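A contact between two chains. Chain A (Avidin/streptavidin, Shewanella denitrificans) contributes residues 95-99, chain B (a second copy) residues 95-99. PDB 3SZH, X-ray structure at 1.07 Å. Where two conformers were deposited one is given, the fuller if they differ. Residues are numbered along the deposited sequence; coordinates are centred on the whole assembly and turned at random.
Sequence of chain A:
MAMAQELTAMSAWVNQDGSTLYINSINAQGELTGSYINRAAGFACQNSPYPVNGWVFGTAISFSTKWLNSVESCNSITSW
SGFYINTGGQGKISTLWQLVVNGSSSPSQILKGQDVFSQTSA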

# COMPACT_ATOMS: atom_id res chain seq x y z
N THR A 95 -1.04 8.41 10.01
CA THR A 95 -1.35 7.25 9.17
C THR A 95 -2.32 6.29 9.84
O THR A 95 -2.44 6.23 11.08
CB THR A 95 -0.10 6.38 8.80
OG1 THR A 95 0.37 5.68 9.96
CG2 THR A 95 1.01 7.20 8.21
N LEU A 96 -2.98 5.50 8.99
CA LEU A 96 -3.68 4.28 9.38
C LEU A 96 -3.04 3.15 8.62
O LEU A 96 -2.80 3.25 7.40
CB LEU A 96 -5.16 4.40 9.01
CG LEU A 96 -5.91 5.55 9.70
CD1 LEU A 96 -7.36 5.55 9.25
CD2 LEU A 96 -5.83 5.45 11.21
N TRP A 97 -2.74 2.05 9.31
CA TRP A 97 -2.09 0.92 8.68
C TRP A 97 -2.94 -0.34 8.75
O TRP A 97 -3.84 -0.48 9.60
CB TRP A 97 -0.70 0.64 9.28
CG TRP A 97 -0.63 0.44 10.76
CD1 TRP A 97 -0.28 1.37 11.68
CD2 TRP A 97 -0.90 -0.77 11.49
NE1 TRP A 97 -0.32 0.84 12.95
CE2 TRP A 97 -0.68 -0.49 12.86
CE3 TRP A 97 -1.27 -2.08 11.12
CZ2 TRP A 97 -0.85 -1.46 13.86
CZ3 TRP A 97 -1.43 -3.05 12.13
CH2 TRP A 97 -1.23 -2.73 13.48
N GLN A 98 -2.63 -1.26 7.83
CA GLN A 98 -3.22 -2.59 7.77
C GLN A 98 -2.09 -3.59 7.58
O GLN A 98 -1.18 -3.36 6.77
CB GLN A 98 -4.15 -2.69 6.58
CG GLN A 98 -5.33 -1.69 6.63
CD GLN A 98 -6.36 -1.89 5.54
OE1 GLN A 98 -6.05 -2.08 4.37
NE2 GLN A 98 -7.62 -1.87 5.93
N LEU A 99 -2.18 -4.70 8.29
CA LEU A 99 -1.21 -5.78 8.26
C LEU A 99 -1.93 -7.04 7.80
O LEU A 99 -2.91 -7.45 8.45
CB LEU A 99 -0.69 -5.98 9.68
CG LEU A 99 0.19 -7.17 10.09
CD1 LEU A 99 -0.51 -8.53 10.12
CD2 LEU A 99 1.44 -7.22 9.24
N THR B 95 -9.94 -8.19 -0.22
CA THR B 95 -9.17 -7.03 0.21
C THR B 95 -9.96 -6.08 1.10
O THR B 95 -11.19 -5.99 1.03
CB THR B 95 -8.62 -6.18 -0.98
OG1 THR B 95 -9.70 -5.48 -1.60
CG2 THR B 95 -7.90 -7.03 -2.00
N LEU B 96 -9.21 -5.29 1.86
CA LEU B 96 -9.69 -4.09 2.51
C LEU B 96 -8.84 -2.94 1.99
O LEU B 96 -7.61 -3.06 1.95
CB LEU B 96 -9.52 -4.19 4.03
CG LEU B 96 -10.28 -5.33 4.70
CD1 LEU B 96 -9.99 -5.33 6.20
CD2 LEU B 96 -11.78 -5.26 4.42
N TRP B 97 -9.48 -1.85 1.60
CA TRP B 97 -8.75 -0.71 1.06
C TRP B 97 -8.94 0.53 1.90
O TRP B 97 -9.90 0.67 2.68
CB TRP B 97 -9.15 -0.43 -0.40
CG TRP B 97 -10.62 -0.24 -0.66
CD1 TRP B 97 -11.49 -1.17 -1.12
CD2 TRP B 97 -11.39 0.97 -0.48
NE1 TRP B 97 -12.75 -0.63 -1.26
CE2 TRP B 97 -12.72 0.68 -0.88
CE3 TRP B 97 -11.08 2.28 -0.06
CZ2 TRP B 97 -13.74 1.63 -0.84
CZ3 TRP B 97 -12.09 3.22 -0.02
CH2 TRP B 97 -13.41 2.88 -0.40
N GLN B 98 -7.98 1.43 1.72
CA GLN B 98 -7.99 2.77 2.32
C GLN B 98 -7.68 3.76 1.22
O GLN B 98 -6.75 3.55 0.42
CB GLN B 98 -6.95 2.86 3.43
CG GLN B 98 -7.14 1.83 4.56
CD GLN B 98 -6.17 2.04 5.70
OE1 GLN B 98 -4.96 2.22 5.51
NE2 GLN B 98 -6.69 2.04 6.90
N LEU B 99 -8.41 4.87 1.22
CA LEU B 99 -8.26 5.96 0.26
C LEU B 99 -7.90 7.23 1.01
O LEU B 99 -8.67 7.67 1.87
CB LEU B 99 -9.58 6.15 -0.50
CG LEU B 99 -9.83 7.30 -1.49
CD1 LEU B 99 -10.08 8.66 -0.84
CD2 LEU B 99 -8.72 7.41 -2.50

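How do the two backbones lie against each other? Each stretch is a run of β-strand that begins earlier in its chain and continues past L99(A) or L99(B), and the two N-to-C directions make an angle of 166°, close to antiparallel. Their axes come no nearer than 8.9 Å, too far for main-chain amides and carbonyls to pair as they do within one sheet. The strands therefore meet through side chains that reach across the gap to the facing main chain and side chains. The register is reciprocal: CA of L96(A) lies 8.4 Å from CA of Q98(B), and CA of Q98(A) lies 8.5 Å from CA of L96(B). Two copies of one protein thus offer each other the same pair of residues in reverse order, and each contact occurs twice with nearly the same geometry.

Which side chains face the partner? Alternation along an extended strand supplies the answer. L96(A), Q98(A), L96(B) and Q98(B) have CA-to-CB bonds directed toward the other stretch, while W97(A) and W97(B), between them, point away and give up almost no surface. T95(A) and T95(B) are set sideways and L99(A) and L99(B) are out of reach, so none of these makes contact here. The hydroxyl OG1 of T95(A) and T95(B) and the indole NE1 of W97(A) and W97(B) are hydrogen-bonded elsewhere in the structure. Of the 242 Å² buried in total, the glutamines account for most, with 84 Å² on Q98(A) and 87 Å² on Q98(B), and the leucines for most of the rest.

What polar chemistry does each glutamine bring to the opposite strand? With chi1 m and chi2 t, the side chains of Q98(A) and Q98(B) extend far enough to bring their terminal amides beside the main chain of L96(B) and L96(A), respectively. As modelled, OE1 of Q98(B) lies 3.0 Å from the carbonyl O of L96(A), and OE1 of Q98(A) lies 3.0 Å from O of L96(B). Two oxygens that close, neither with a proton to give, would repel each other, so the terminal amides are probably turned over in the model. Exchanging oxygen and nitrogen would place an NH2 group next to each carbonyl, and a hydrogen bond may then form at each site, although the deposited atoms do not settle it.

What packs without polar pairing? The two glutamines also meet each other: CD of Q98(A) approaches CG of Q98(B) at 3.9 Å, a van der Waals contact between side chains that pass each other on their way to the facing strands. Each leucine contributes its near end to the same packing. CB of L96(A) sits 3.5 Å from the terminal amide atom modelled as NE2 of Q98(B), and CB of L96(B) lies at the same distance from the corresponding atom of Q98(A). Each glutamine therefore spans the gap, meeting its counterpart near CG and CD and the opposing leucine at its carbonyl and CB.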